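TRAP-type C4-dicarboxylate:H+ symport system substrate-binding component DctP (Shewanella oneidensis, PDB 4MX6) binds succinate in the periplasm and probably delivers it and related C4-dicarboxylates to a TRAP-type proton symporter for uptake. Local coordinates at residues F202-V205 with F206-Q210; D288-L291 with I292-S295; A55-F58 with K59-V62. All blocks are in the same frame, centred on the assembly; numbering follows the deposited sequence.

Contact 1 of 3, residues F202-V205 with F206-Q210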
loop_
_atom_site.group_PDB
_atom_site.type_symbol
_atom_site.label_atom_id
_atom_site.label_comp_id
_atom_site.label_asym_id
_atom_site.label_seq_id
_atom_site.Cartn_x
_atom_site.Cartn_y
_atom_site.Cartn_z
ATOM N N PHE A 202 4.542 -0.969 -10.023
ATOM C CA PHE A 202 5.197 0.131 -9.342
ATOM C C PHE A 202 6.551 0.448 -9.952
ATOM O O PHE A 202 6.932 1.611 -10.025
ATOM C CB PHE A 202 5.353 -0.208 -7.867
ATOM C CG PHE A 202 5.894 0.909 -7.030
ATOM C CD1 PHE A 202 5.189 2.099 -6.896
ATOM C CD2 PHE A 202 7.096 0.772 -6.357
ATOM C CE1 PHE A 202 5.664 3.105 -6.083
ATOM C CE2 PHE A 202 7.565 1.781 -5.536
ATOM C CZ PHE A 202 6.853 2.957 -5.415
ATOM N N SER A 203 7.290 -0.572 -10.380
ATOM C CA SER A 203 8.633 -0.358 -10.911
ATOM C C SER A 203 8.677 0.547 -12.142
ATOM O O SER A 203 9.730 1.102 -12.460
ATOM C CB SER A 203 9.264 -1.707 -11.237
ATOM O OG SER A 203 8.579 -2.340 -12.303
ATOM N N GLU A 204 7.552 0.696 -12.839
ATOM C CA GLU A 204 7.513 1.494 -14.063
ATOM C C GLU A 204 7.127 2.952 -13.852
ATOM O O GLU A 204 7.195 3.747 -14.773
ATOM C CB GLU A 204 6.490 0.890 -15.026
ATOM C CG GLU A 204 6.840 -0.491 -15.544
ATOM C CD GLU A 204 5.849 -0.983 -16.587
ATOM O OE1 GLU A 204 5.151 -0.149 -17.185
ATOM O OE2 GLU A 204 5.772 -2.202 -16.816
ATOM N N VAL A 205 6.670 3.309 -12.663
ATOM C CA VAL A 205 5.985 4.582 -12.497
ATOM C C VAL A 205 6.880 5.782 -12.792
ATOM O O VAL A 205 6.470 6.693 -13.506
ATOM C CB VAL A 205 5.340 4.707 -11.111
ATOM C CG1 VAL A 205 4.693 6.061 -10.947
ATOM C CG2 VAL A 205 4.296 3.611 -10.937
ATOM N N PHE A 206 8.099 5.801 -12.269
ATOM C CA PHE A 206 8.971 6.935 -12.515
ATOM C C PHE A 206 9.144 7.183 -14.019
ATOM O O PHE A 206 9.016 8.311 -14.492
ATOM C CB PHE A 206 10.346 6.784 -11.857
ATOM C CG PHE A 206 11.275 7.906 -12.207
ATOM C CD1 PHE A 206 11.280 9.078 -11.465
ATOM C CD2 PHE A 206 12.095 7.827 -13.316
ATOM C CE1 PHE A 206 12.097 10.138 -11.810
ATOM C CE2 PHE A 206 12.915 8.887 -13.664
ATOM C CZ PHE A 206 12.918 10.040 -12.908
ATOM N N THR A 207 9.441 6.131 -14.765
ATOM C CA THR A 207 9.690 6.272 -16.193
ATOM C C THR A 207 8.425 6.708 -16.936
ATOM O O THR A 207 8.508 7.513 -17.865
ATOM C CB THR A 207 10.251 4.963 -16.782
ATOM O OG1 THR A 207 11.462 4.614 -16.098
ATOM C CG2 THR A 207 10.539 5.104 -18.271
ATOM N N LEU A 208 7.266 6.190 -16.537
ATOM C CA LEU A 208 6.020 6.614 -17.153
ATOM C C LEU A 208 5.772 8.103 -16.942
ATOM O O LEU A 208 5.325 8.793 -17.860
ATOM C CB LEU A 208 4.856 5.792 -16.602
ATOM C CG LEU A 208 4.850 4.309 -16.989
ATOM C CD1 LEU A 208 3.871 3.531 -16.115
ATOM C CD2 LEU A 208 4.519 4.121 -18.472
ATOM N N LEU A 209 6.044 8.598 -15.737
ATOM C CA LEU A 209 5.886 10.022 -15.443
ATOM C C LEU A 209 6.910 10.842 -16.229
ATOM O O LEU A 209 6.585 11.875 -16.832
ATOM C CB LEU A 209 6.084 10.306 -13.957
ATOM C CG LEU A 209 5.083 9.701 -12.980
ATOM C CD1 LEU A 209 5.618 9.861 -11.573
ATOM C CD2 LEU A 209 3.709 10.335 -13.104
ATOM N N GLN A 210 8.160 10.395 -16.184
ATOM C CA GLN A 210 9.262 11.117 -16.826
ATOM C C GLN A 210 8.975 11.356 -18.307
ATOM O O GLN A 210 9.197 12.446 -18.840
ATOM C CB GLN A 210 10.554 10.315 -16.671
ATOM C CG GLN A 210 11.766 10.929 -17.340
ATOM C CD GLN A 210 12.919 9.975 -17.391
ATOM O OE1 GLN A 210 12.748 8.775 -17.623
ATOM N NE2 GLN A 210 14.113 10.491 -17.165
HETATM O O HOH W 1 8.776 3.849 -10.131
HETATM O O HOH W 2 10.498 3.598 -13.557
#
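E204 and V205 hand their carbonyls to L208 and L209 at the start of helix 205-210, in the family 7 solute-binding protein fold; residues 202-204 before it have helical backbone angles without the regular bonds. Among the direct bonds, L208 N lies 3.0 Å from E204 O, and L209 N takes V205 O in the same way.

Just upstream, water stands in for such bonds. One molecule donates to F202 O and accepts from F206 N at 3.0 Å, and a second links S203 O to T207 N, while V205 N still bonds F202 O directly.

The rest is apolar. With CG beside its own backbone N (chi1 -68°), L208 folds back over E204, bringing CD1 to 3.9 Å from E204 CB. Cutting L208 back to alanine removes CG and both methyls, and would probably leave the aliphatic part of E204 without its apolar neighbour. V205 and L209 lie side by side and both rest on Q217. V205 also touches R179, a succinate-binding residue, which puts it behind the ligand pocket; V205 CG1 meets L209 CD1 at 4.0 Å.

Contact 2 of 3, residues D288-L291 with I292-S295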
loop_
_atom_site.group_PDB
_atom_site.type_symbol
_atom_site.label_atom_id
_atom_site.label_comp_id
_atom_site.label_asym_id
_atom_site.label_seq_id
_atom_site.Cartn_x
_atom_site.Cartn_y
_atom_site.Cartn_z
ATOM N N ASP A 288 9.557 13.078 4.734
ATOM C CA ASP A 288 9.672 13.066 3.292
ATOM C C ASP A 288 8.846 14.168 2.637
ATOM O O ASP A 288 9.260 14.705 1.614
ATOM C CB ASP A 288 9.339 11.677 2.731
ATOM C CG ASP A 288 10.426 10.656 3.008
ATOM O OD1 ASP A 288 11.474 11.036 3.600
ATOM O OD2 ASP A 288 10.230 9.487 2.622
ATOM N N LYS A 289 7.708 14.537 3.220
ATOM C CA LYS A 289 7.004 15.723 2.766
ATOM C C LYS A 289 7.944 16.932 2.850
ATOM O O LYS A 289 8.068 17.713 1.902
ATOM C CB LYS A 289 5.744 15.979 3.597
ATOM C CG LYS A 289 5.026 17.265 3.201
ATOM C CD LYS A 289 3.773 17.508 4.020
ATOM C CE LYS A 289 3.133 18.819 3.628
ATOM N NZ LYS A 289 1.965 19.117 4.502
ATOM N N GLN A 290 8.613 17.103 3.987
ATOM C CA GLN A 290 9.522 18.238 4.155
ATOM C C GLN A 290 10.698 18.204 3.177
ATOM O O GLN A 290 11.071 19.243 2.640
ATOM C CB GLN A 290 10.026 18.324 5.594
ATOM C CG GLN A 290 10.771 19.616 5.893
ATOM C CD GLN A 290 9.904 20.845 5.669
ATOM O OE1 GLN A 290 8.792 20.937 6.188
ATOM N NE2 GLN A 290 10.405 21.785 4.887
ATOM N N LEU A 291 11.275 17.031 2.933
ATOM C CA LEU A 291 12.379 16.951 1.980
ATOM C C LEU A 291 11.935 17.329 0.569
ATOM O O LEU A 291 12.677 17.981 -0.165
ATOM C CB LEU A 291 12.998 15.558 1.984
ATOM C CG LEU A 291 13.772 15.215 3.267
ATOM C CD1 LEU A 291 14.181 13.758 3.275
ATOM C CD2 LEU A 291 15.007 16.094 3.456
ATOM N N ILE A 292 10.721 16.934 0.191
ATOM C CA ILE A 292 10.183 17.329 -1.109
ATOM C C ILE A 292 10.013 18.848 -1.181
ATOM O O ILE A 292 10.408 19.490 -2.157
ATOM C CB ILE A 292 8.868 16.600 -1.406
ATOM C CG1 ILE A 292 9.157 15.119 -1.656
ATOM C CG2 ILE A 292 8.166 17.222 -2.617
ATOM C CD1 ILE A 292 7.923 14.251 -1.641
ATOM N N LEU A 293 9.449 19.435 -0.137
ATOM C CA LEU A 293 9.311 20.885 -0.094
ATOM C C LEU A 293 10.685 21.568 -0.177
ATOM O O LEU A 293 10.856 22.547 -0.921
ATOM C CB LEU A 293 8.556 21.308 1.167
ATOM C CG LEU A 293 7.110 20.811 1.262
ATOM C CD1 LEU A 293 6.447 21.377 2.507
ATOM C CD2 LEU A 293 6.287 21.127 0.011
ATOM N N ASP A 294 11.659 21.051 0.574
ATOM C CA ASP A 294 13.007 21.633 0.589
ATOM C C ASP A 294 13.606 21.705 -0.817
ATOM O O ASP A 294 14.388 22.605 -1.121
ATOM C CB ASP A 294 13.964 20.804 1.460
ATOM C CG ASP A 294 13.681 20.913 2.946
ATOM O OD1 ASP A 294 12.938 21.824 3.369
ATOM O OD2 ASP A 294 14.220 20.068 3.697
ATOM N N SER A 295 13.274 20.736 -1.665
ATOM C CA SER A 295 13.872 20.653 -2.999
ATOM C C SER A 295 13.444 21.796 -3.908
ATOM O O SER A 295 14.157 22.141 -4.849
ATOM C CB SER A 295 13.498 19.332 -3.669
ATOM O OG SER A 295 12.172 19.366 -4.178
#
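Q290 and D294, one turn apart near the end of the long helix 260-295, are joined twice. Through the side chains, Q290 NE2 donates to D294 OD1 over 3.0 Å, and the bond is nearly straight at 165°. The glutamine chain, bent at chi2 (60°), turns its amide along the helix surface, and the acceptor lies in the amide plane. D294 OD1, by contrast, is approached from above the carboxylate plane, the two flat groups being turned 47° apart. Through the backbone, D294 N reaches Q290 O at 2.8 Å.

S295 supplies a second polar knot. Its OG donates to I292 O at 2.7 Å, in the carbonyl plane and on a lone pair, and is also hydrogen-bonded to L297 N just beyond. The serine's own N makes a longer, more bent bond to L291 O, plus a weak one to I292 O. K289 sends its extended chain to a salt bridge with E238, its methylenes passing L293 on the way.

Outward from these bonds the contact becomes packing. I292 CG1 sits 3.3 Å from D288 O, and the same side chain packs on Y230. L291 crosses D294 with L291 CD2 4.1 Å from D294 OD2, and also touches Y225 of helix 221-226, as does D288. K289 lies against W221 of that helix.

The chemistry divides this end of the helix. Its packed side rests on helix 221-226 and Y230, while exposed Q290 and D294 pair with each other; the amide probably eases the cost of a carboxylate close to the carbonyl end of a helix, where the peptide dipoles would disfavour a negative charge.

Contact 3 of 3, residues A55-F58 with K59-V62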
loop_
_atom_site.group_PDB
_atom_site.type_symbol
_atom_site.label_atom_id
_atom_site.label_comp_id
_atom_site.label_asym_id
_atom_site.label_seq_id
_atom_site.Cartn_x
_atom_site.Cartn_y
_atom_site.Cartn_z
ATOM N N ALA A 55 11.237 -5.007 6.573
ATOM C CA ALA A 55 11.819 -6.250 6.072
ATOM C C ALA A 55 13.219 -6.463 6.658
ATOM O O ALA A 55 13.575 -7.585 7.038
ATOM C CB ALA A 55 11.853 -6.236 4.550
ATOM N N LEU A 56 14.027 -5.399 6.711
ATOM C CA LEU A 56 15.375 -5.519 7.285
ATOM C C LEU A 56 15.332 -5.774 8.788
ATOM O O LEU A 56 16.153 -6.523 9.307
ATOM C CB LEU A 56 16.192 -4.267 6.978
ATOM C CG LEU A 56 16.671 -4.139 5.528
ATOM C CD1 LEU A 56 17.412 -2.828 5.345
ATOM C CD2 LEU A 56 17.542 -5.311 5.097
ATOM N N LYS A 57 14.380 -5.182 9.500
ATOM C CA LYS A 57 14.257 -5.461 10.927
ATOM C C LYS A 57 13.908 -6.930 11.153
ATOM O O LYS A 57 14.446 -7.581 12.056
ATOM C CB LYS A 57 13.207 -4.545 11.562
ATOM C CG LYS A 57 13.032 -4.726 13.066
ATOM C CD LYS A 57 14.301 -4.395 13.845
ATOM C CE LYS A 57 14.055 -4.359 15.340
ATOM N NZ LYS A 57 15.264 -3.962 16.089
ATOM N N PHE A 58 13.020 -7.467 10.324
ATOM C CA PHE A 58 12.649 -8.879 10.406
ATOM C C PHE A 58 13.886 -9.759 10.202
ATOM O O PHE A 58 14.130 -10.696 10.975
ATOM C CB PHE A 58 11.541 -9.165 9.394
ATOM C CG PHE A 58 11.129 -10.615 9.298
ATOM C CD1 PHE A 58 10.622 -11.303 10.388
ATOM C CD2 PHE A 58 11.191 -11.260 8.083
ATOM C CE1 PHE A 58 10.232 -12.611 10.265
ATOM C CE2 PHE A 58 10.786 -12.572 7.962
ATOM C CZ PHE A 58 10.309 -13.242 9.053
ATOM N N LYS A 59 14.691 -9.446 9.189
ATOM C CA LYS A 59 15.958 -10.137 8.973
ATOM C C LYS A 59 16.840 -10.085 10.214
ATOM O O LYS A 59 17.384 -11.106 10.636
ATOM C CB LYS A 59 16.684 -9.500 7.788
ATOM C CG LYS A 59 18.109 -9.984 7.575
ATOM C CD LYS A 59 18.767 -9.247 6.422
ATOM C CE LYS A 59 20.207 -9.681 6.185
ATOM N NZ LYS A 59 20.294 -11.111 5.818
ATOM N N GLU A 60 17.003 -8.899 10.788
ATOM C CA GLU A 60 17.873 -8.720 11.938
ATOM C C GLU A 60 17.400 -9.554 13.119
ATOM O O GLU A 60 18.191 -10.248 13.761
ATOM C CB GLU A 60 17.944 -7.236 12.315
ATOM C CG GLU A 60 18.712 -6.411 11.300
ATOM C CD GLU A 60 18.543 -4.915 11.453
ATOM O OE1 GLU A 60 18.098 -4.495 12.533
ATOM O OE2 GLU A 60 18.879 -4.174 10.492
ATOM N N LEU A 61 16.098 -9.521 13.387
ATOM C CA LEU A 61 15.560 -10.230 14.542
ATOM C C LEU A 61 15.637 -11.737 14.357
ATOM O O LEU A 61 15.952 -12.464 15.305
ATOM C CB LEU A 61 14.127 -9.795 14.850
ATOM C CG LEU A 61 13.979 -8.348 15.307
ATOM C CD1 LEU A 61 12.527 -8.126 15.656
ATOM C CD2 LEU A 61 14.867 -8.040 16.489
ATOM N N VAL A 62 15.338 -12.233 13.157
ATOM C CA VAL A 62 15.407 -13.675 12.942
ATOM C C VAL A 62 16.842 -14.152 13.114
ATOM O O VAL A 62 17.105 -15.175 13.756
ATOM C CB VAL A 62 14.856 -14.068 11.547
ATOM C CG1 VAL A 62 15.209 -15.516 11.202
ATOM C CG2 VAL A 62 13.346 -13.862 11.493
HETATM O O HOH W 3 17.668 -5.320 15.210
#
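F58 and V62 mark the tight side of helix 50-65, the connecting helix of the beta-alpha-beta unit made with strands 37-42 and 70-75. V62 sets CG2 over one face of the F58 ring, a CH-pi contact 4.0 Å from the centroid and 28° off the normal. V62 CG2 comes nearest F58 CE1, at 3.6 Å. F58 CG stands anti to the backbone N (chi1 176°), which places the ring beneath that methyl. Around this pair the fold closes in: F97 meets the ring edge-to-face, while F41 and V72 from the flanking strands and L270 of helix 260-295 also touch F58. V72 and Y70 lie against V62.

The backbone bonds are regular, V62 N reaching F58 O at 2.9 Å.

Farther round, the packing thins. K57 lays its aliphatic chain against L61, K57 CE lying 3.9 Å from L61 CD2, and touches S273 and L276 of helix 260-295. K59 ends instead at the carbonyl of V72 and in a salt bridge to E63. On the solvent side, K57 and exposed E60 cross at about a right angle without forming a salt bridge. Their charged atoms, K57 NZ and E60 OE1, are 4.6 Å apart, and a single water joins them, accepting from K57 NZ at 2.9 Å and donating to E60 OE1 at 2.8 Å.

Overall arrangement
All three are local contacts along a helix, contact 1 at the start of one; each has a buried and a more open side, and none touches another. Contact 1, its centre about 17 Å from that of the chain, lies closest to the succinate pocket: V205 is second shell, and waters bridge its opening residues. Contacts 2 and 3 have centres about 29 Å apart, yet helix 260-295 links them, carrying contact 2 near its end and receiving F58 and K57 of contact 3 farther back. Contact 3 packs a ring of its own, F58, against strands; contact 2 sets aliphatic and polar side chains on another helix. Their exposed polar pairs differ too: amide to carboxylate directly in contact 2, lysine to glutamate through water in contact 3.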